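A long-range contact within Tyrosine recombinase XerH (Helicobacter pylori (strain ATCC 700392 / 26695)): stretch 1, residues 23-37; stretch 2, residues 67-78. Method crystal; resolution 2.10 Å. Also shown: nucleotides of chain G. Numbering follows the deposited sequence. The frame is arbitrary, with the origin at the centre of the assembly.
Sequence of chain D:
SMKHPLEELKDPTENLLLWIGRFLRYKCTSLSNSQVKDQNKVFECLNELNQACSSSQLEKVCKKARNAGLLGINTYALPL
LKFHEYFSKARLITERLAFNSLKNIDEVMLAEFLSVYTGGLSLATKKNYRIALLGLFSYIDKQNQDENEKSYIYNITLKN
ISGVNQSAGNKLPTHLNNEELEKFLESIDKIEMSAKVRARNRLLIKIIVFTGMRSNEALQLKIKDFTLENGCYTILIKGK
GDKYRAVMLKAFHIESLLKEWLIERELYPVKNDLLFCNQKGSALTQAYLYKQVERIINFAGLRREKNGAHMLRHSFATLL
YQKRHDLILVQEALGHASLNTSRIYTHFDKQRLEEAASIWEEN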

# COMPACT_ATOMS: atom_id res chain seq x y z
N PHE D 23 -28.85 13.17 12.82
CA PHE D 23 -27.88 12.87 11.77
C PHE D 23 -28.55 12.27 10.54
O PHE D 23 -28.26 12.67 9.41
CB PHE D 23 -26.80 11.92 12.29
CG PHE D 23 -25.84 11.45 11.24
CD1 PHE D 23 -24.91 12.32 10.70
CD2 PHE D 23 -25.87 10.14 10.79
CE1 PHE D 23 -24.02 11.89 9.73
CE2 PHE D 23 -24.99 9.71 9.82
CZ PHE D 23 -24.06 10.58 9.29
N LEU D 24 -29.45 11.31 10.76
CA LEU D 24 -30.12 10.63 9.67
C LEU D 24 -31.05 11.58 8.90
O LEU D 24 -31.24 11.41 7.69
CB LEU D 24 -30.91 9.43 10.19
CG LEU D 24 -30.07 8.25 10.67
CD1 LEU D 24 -30.96 7.15 11.23
CD2 LEU D 24 -29.21 7.72 9.54
N ARG D 25 -31.61 12.56 9.59
CA ARG D 25 -32.45 13.55 8.92
C ARG D 25 -31.60 14.46 8.05
O ARG D 25 -32.01 14.86 6.96
CB ARG D 25 -33.24 14.39 9.94
CG ARG D 25 -34.28 15.29 9.28
CD ARG D 25 -34.90 16.26 10.28
NE ARG D 25 -36.03 16.97 9.70
CZ ARG D 25 -35.93 18.08 8.96
NH1 ARG D 25 -37.02 18.66 8.48
NH2 ARG D 25 -34.74 18.60 8.71
N TYR D 26 -30.40 14.79 8.54
CA TYR D 26 -29.47 15.62 7.79
C TYR D 26 -29.02 14.92 6.51
O TYR D 26 -28.91 15.55 5.46
CB TYR D 26 -28.25 15.97 8.64
CG TYR D 26 -27.06 16.43 7.83
CD1 TYR D 26 -27.06 17.68 7.22
CD2 TYR D 26 -25.94 15.62 7.68
CE1 TYR D 26 -25.98 18.10 6.47
CE2 TYR D 26 -24.86 16.04 6.93
CZ TYR D 26 -24.88 17.29 6.33
OH TYR D 26 -23.81 17.71 5.59
N LYS D 27 -28.77 13.62 6.61
CA LYS D 27 -28.35 12.84 5.45
C LYS D 27 -29.46 12.76 4.41
O LYS D 27 -29.20 12.77 3.22
CB LYS D 27 -27.92 11.43 5.88
CG LYS D 27 -26.79 11.40 6.89
CD LYS D 27 -25.57 12.17 6.39
CE LYS D 27 -24.93 11.48 5.19
NZ LYS D 27 -23.70 12.20 4.74
N CYS D 28 -30.71 12.71 4.88
CA CYS D 28 -31.85 12.66 3.97
C CYS D 28 -31.96 13.92 3.12
O CYS D 28 -32.44 13.88 1.99
CB CYS D 28 -33.15 12.44 4.75
SG CYS D 28 -33.40 10.75 5.34
N THR D 29 -31.51 15.04 3.67
CA THR D 29 -31.59 16.32 2.97
C THR D 29 -30.32 16.62 2.18
O THR D 29 -30.34 17.41 1.24
CB THR D 29 -31.86 17.48 3.95
OG1 THR D 29 -30.78 17.58 4.89
CG2 THR D 29 -33.16 17.26 4.70
N SER D 30 -29.21 15.98 2.57
CA SER D 30 -27.93 16.24 1.93
C SER D 30 -27.61 15.23 0.83
O SER D 30 -27.01 15.57 -0.18
CB SER D 30 -26.81 16.25 2.97
OG SER D 30 -26.71 14.99 3.63
N LEU D 31 -28.01 13.97 1.04
CA LEU D 31 -27.79 12.94 0.02
C LEU D 31 -28.74 13.15 -1.15
O LEU D 31 -29.71 13.89 -1.05
CB LEU D 31 -27.97 11.54 0.62
CG LEU D 31 -26.94 11.11 1.66
CD1 LEU D 31 -27.27 9.72 2.21
CD2 LEU D 31 -25.54 11.13 1.07
N SER D 32 -28.44 12.48 -2.27
CA SER D 32 -29.19 12.68 -3.51
C SER D 32 -30.66 12.28 -3.39
O SER D 32 -30.98 11.19 -2.92
CB SER D 32 -28.53 11.90 -4.65
OG SER D 32 -29.25 12.06 -5.86
N ASN D 33 -31.54 13.17 -3.84
CA ASN D 33 -32.97 12.90 -3.90
C ASN D 33 -33.44 12.78 -5.34
O ASN D 33 -34.62 12.92 -5.63
CB ASN D 33 -33.76 14.00 -3.18
CG ASN D 33 -33.66 13.90 -1.67
OD1 ASN D 33 -34.63 13.55 -1.00
ND2 ASN D 33 -32.48 14.21 -1.13
N SER D 34 -32.49 12.52 -6.24
CA SER D 34 -32.77 12.49 -7.67
C SER D 34 -33.67 11.33 -8.08
O SER D 34 -34.46 11.45 -9.02
CB SER D 34 -31.46 12.42 -8.46
OG SER D 34 -30.63 13.54 -8.18
N GLN D 35 -33.55 10.21 -7.38
CA GLN D 35 -34.30 9.01 -7.73
C GLN D 35 -35.61 8.91 -6.96
O GLN D 35 -36.24 7.85 -6.93
CB GLN D 35 -33.45 7.76 -7.49
CG GLN D 35 -32.06 7.83 -8.09
CD GLN D 35 -32.08 8.02 -9.60
OE1 GLN D 35 -32.98 7.55 -10.29
NE2 GLN D 35 -31.08 8.73 -10.12
N VAL D 36 -36.03 10.01 -6.35
CA VAL D 36 -37.26 10.04 -5.58
C VAL D 36 -38.48 10.27 -6.47
O VAL D 36 -38.52 11.24 -7.23
CB VAL D 36 -37.22 11.13 -4.49
CG1 VAL D 36 -38.57 11.23 -3.79
CG2 VAL D 36 -36.11 10.85 -3.49
N LYS D 37 -39.46 9.38 -6.38
CA LYS D 37 -40.68 9.50 -7.17
C LYS D 37 -41.78 10.20 -6.38
O LYS D 37 -42.42 11.13 -6.87
CB LYS D 37 -41.16 8.12 -7.62
N ASN D 67 -37.45 3.27 0.18
CA ASN D 67 -38.41 2.69 -0.75
C ASN D 67 -39.10 3.76 -1.60
O ASN D 67 -39.71 3.45 -2.62
CB ASN D 67 -39.45 1.87 0.00
CG ASN D 67 -38.83 0.76 0.84
OD1 ASN D 67 -37.76 0.25 0.51
ND2 ASN D 67 -39.50 0.39 1.92
N ALA D 68 -38.99 5.01 -1.17
CA ALA D 68 -39.57 6.13 -1.90
C ALA D 68 -38.62 6.63 -2.99
O ALA D 68 -39.05 7.29 -3.94
CB ALA D 68 -39.92 7.26 -0.95
N GLY D 69 -37.34 6.31 -2.86
CA GLY D 69 -36.36 6.70 -3.85
C GLY D 69 -35.07 7.25 -3.28
O GLY D 69 -34.08 7.39 -4.00
N LEU D 70 -35.08 7.57 -1.99
CA LEU D 70 -33.88 8.09 -1.33
C LEU D 70 -32.96 6.94 -0.95
O LEU D 70 -32.89 6.53 0.21
CB LEU D 70 -34.27 8.91 -0.09
CG LEU D 70 -33.51 10.22 0.14
CD1 LEU D 70 -34.15 11.01 1.27
CD2 LEU D 70 -32.04 9.96 0.42
N LEU D 71 -32.24 6.42 -1.95
CA LEU D 71 -31.46 5.20 -1.80
C LEU D 71 -30.27 5.32 -0.85
O LEU D 71 -29.92 4.37 -0.16
CB LEU D 71 -30.95 4.74 -3.17
CG LEU D 71 -32.01 4.56 -4.26
CD1 LEU D 71 -31.36 4.17 -5.58
CD2 LEU D 71 -33.04 3.53 -3.83
N GLY D 72 -29.66 6.50 -0.81
CA GLY D 72 -28.44 6.71 -0.05
C GLY D 72 -28.53 6.49 1.45
O GLY D 72 -27.52 6.28 2.11
N ILE D 73 -29.75 6.53 1.98
CA ILE D 73 -29.95 6.45 3.42
C ILE D 73 -29.66 5.04 3.97
O ILE D 73 -29.38 4.88 5.16
CB ILE D 73 -31.39 6.86 3.81
CG1 ILE D 73 -31.50 7.13 5.31
CG2 ILE D 73 -32.40 5.81 3.36
CD1 ILE D 73 -30.57 8.21 5.81
N ASN D 74 -29.70 4.04 3.10
CA ASN D 74 -29.53 2.65 3.53
C ASN D 74 -28.13 2.36 4.07
O ASN D 74 -27.94 1.46 4.88
CB ASN D 74 -29.85 1.69 2.38
CG ASN D 74 -28.65 1.43 1.49
OD1 ASN D 74 -27.91 0.47 1.70
ND2 ASN D 74 -28.46 2.28 0.48
N THR D 75 -27.15 3.14 3.60
CA THR D 75 -25.76 2.94 3.98
C THR D 75 -25.51 3.37 5.43
O THR D 75 -24.62 2.85 6.10
CB THR D 75 -24.82 3.72 3.04
OG1 THR D 75 -25.15 3.42 1.68
CG2 THR D 75 -23.36 3.33 3.29
N TYR D 76 -26.32 4.31 5.91
CA TYR D 76 -26.11 4.88 7.24
C TYR D 76 -27.10 4.38 8.29
O TYR D 76 -26.76 4.28 9.47
CB TYR D 76 -26.19 6.41 7.17
CG TYR D 76 -25.06 7.04 6.39
CD1 TYR D 76 -23.86 7.38 7.02
CD2 TYR D 76 -25.18 7.30 5.03
CE1 TYR D 76 -22.82 7.96 6.32
CE2 TYR D 76 -24.14 7.88 4.32
CZ TYR D 76 -22.97 8.21 4.97
OH TYR D 76 -21.93 8.79 4.27
N ALA D 77 -28.31 4.05 7.85
CA ALA D 77 -29.40 3.72 8.77
C ALA D 77 -29.13 2.50 9.63
O ALA D 77 -29.01 2.60 10.86
CB ALA D 77 -30.70 3.53 7.99
N LEU D 78 -29.03 1.33 9.00
CA LEU D 78 -28.88 0.07 9.72
C LEU D 78 -27.64 -0.01 10.63
O LEU D 78 -27.76 -0.43 11.78
CB LEU D 78 -28.87 -1.10 8.73
CG LEU D 78 -28.73 -2.51 9.33
CD1 LEU D 78 -29.80 -3.44 8.78
CD2 LEU D 78 -27.35 -3.07 9.06
P DT G 20 -24.78 11.61 -3.71
OP1 DT G 20 -24.96 12.72 -4.67
OP2 DT G 20 -25.61 11.54 -2.49
O5' DT G 20 -24.94 10.22 -4.49
C5' DT G 20 -24.21 9.99 -5.69
C4' DT G 20 -24.32 8.54 -6.13
O4' DT G 20 -23.67 7.69 -5.16
C3' DT G 20 -25.76 8.01 -6.26
O3' DT G 20 -26.02 7.67 -7.62
C2' DT G 20 -25.80 6.78 -5.34
C1' DT G 20 -24.33 6.45 -5.15
N1 DT G 20 -24.03 5.77 -3.86
C2 DT G 20 -23.49 4.51 -3.87
O2 DT G 20 -23.25 3.90 -4.90
N3 DT G 20 -23.26 3.97 -2.64
C4 DT G 20 -23.50 4.56 -1.41
O4 DT G 20 -23.25 3.99 -0.35
C5 DT G 20 -24.06 5.89 -1.46
C7 DT G 20 -24.36 6.63 -0.19
C6 DT G 20 -24.30 6.42 -2.67
P DT G 19 -21.18 11.57 2.14
OP1 DT G 19 -20.57 12.86 2.56
OP2 DT G 19 -22.14 10.88 3.03
O5' DT G 19 -21.90 11.78 0.72
C5' DT G 19 -21.18 12.38 -0.35
C4' DT G 19 -21.42 11.63 -1.66
O4' DT G 19 -20.66 10.39 -1.66
C3' DT G 19 -22.88 11.24 -1.94
O3' DT G 19 -23.24 11.61 -3.26
C2' DT G 19 -22.88 9.72 -1.77
C1' DT G 19 -21.46 9.36 -2.18
N1 DT G 19 -20.98 8.07 -1.63
C2 DT G 19 -20.55 7.08 -2.49
O2 DT G 19 -20.55 7.21 -3.70
N3 DT G 19 -20.13 5.93 -1.88
C4 DT G 19 -20.09 5.67 -0.52
O4 DT G 19 -19.69 4.60 -0.07
C5 DT G 19 -20.55 6.74 0.33
C7 DT G 19 -20.56 6.57 1.82
C6 DT G 19 -20.97 7.88 -0.26
P DT G 21 -27.44 7.06 -8.06
OP1 DT G 21 -27.73 7.56 -9.42
OP2 DT G 21 -28.42 7.32 -6.98
O5' DT G 21 -27.18 5.49 -8.13
C5' DT G 21 -26.17 4.99 -9.01
C4' DT G 21 -25.87 3.53 -8.72
O4' DT G 21 -25.42 3.38 -7.36
C3' DT G 21 -27.06 2.58 -8.83
O3' DT G 21 -27.11 2.02 -10.14
C2' DT G 21 -26.78 1.50 -7.77
C1' DT G 21 -25.56 2.03 -7.01
N1 DT G 21 -25.70 1.93 -5.53
C2 DT G 21 -25.16 0.84 -4.88
O2 DT G 21 -24.57 -0.05 -5.46
N3 DT G 21 -25.35 0.82 -3.53
C4 DT G 21 -26.01 1.77 -2.77
O4 DT G 21 -26.12 1.67 -1.55
C5 DT G 21 -26.55 2.89 -3.51
C7 DT G 21 -27.29 3.98 -2.79
C6 DT G 21 -26.37 2.91 -4.84
O HOH W 1 -32.50 9.61 -4.50
O HOH W 2 -29.39 8.83 -2.58

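Three residues of the second stretch, Leu 70, Tyr 76 and Ile 73, lose the most surface to the first stretch, with 101, 83 and 62 Å² covered out of 728 Å² buried on both sides together. The helices involved, the one that ends at Ser 30 and the one that runs through Ala 77 and Leu 78, run antiparallel at 175°, and their axes approach to 10.4 Å.

The backbone of Leu 70 lies beside the loop after the first helix, and its side chain reaches back to the last turn. Its CA-to-CB bond points sideways, yet its end reaches the other stretch: CD1 is 3.9 Å from Cys 28 CB and 3.4 Å from Cys 28 O, while CD2 is 3.7 Å from Ser 32 O. The carbonyl of Cys 28 is not left unpaired by this apolar neighbour, because Asn 33 ND2 donates to Cys 28 O at 3.1 Å and 170°.

The CA-to-CB bond of Tyr 76 points toward the other stretch. Lys 27 CE sits 4.0 Å from its ring centroid and 21° off the normal, a CH-pi contact over one face. Phe 23 presents its edge in an offset edge-to-face pair, with centroids 5.8 Å apart and planes at 71°. The same lysine's NZ donates to DT19 OP2 at 2.7 Å, and Tyr 76 OH lies 2.4 Å from that oxygen, so protein packing and DNA backbone contact converge here.

Between them, Ile 73 CD1 fits among Leu 24 CD2 at 4.0 Å, Cys 28 SG at 3.8 Å and Lys 27 CB at 4.2 Å.

Beyond these apolar contacts the backbones close in, with the CA atoms of Val 36 and Gly 69 3.9 Å apart. Lys 37 N donates to Ala 68 O at 3.2 Å and 165°, the one direct hydrogen bond between the stretches. A CB modelled on Gly 69 would fall 2.3 Å from Gln 35 O, a clash; at phi/psi 136/-13 it would also be jammed against Ala 68 O, which by itself calls for glycine.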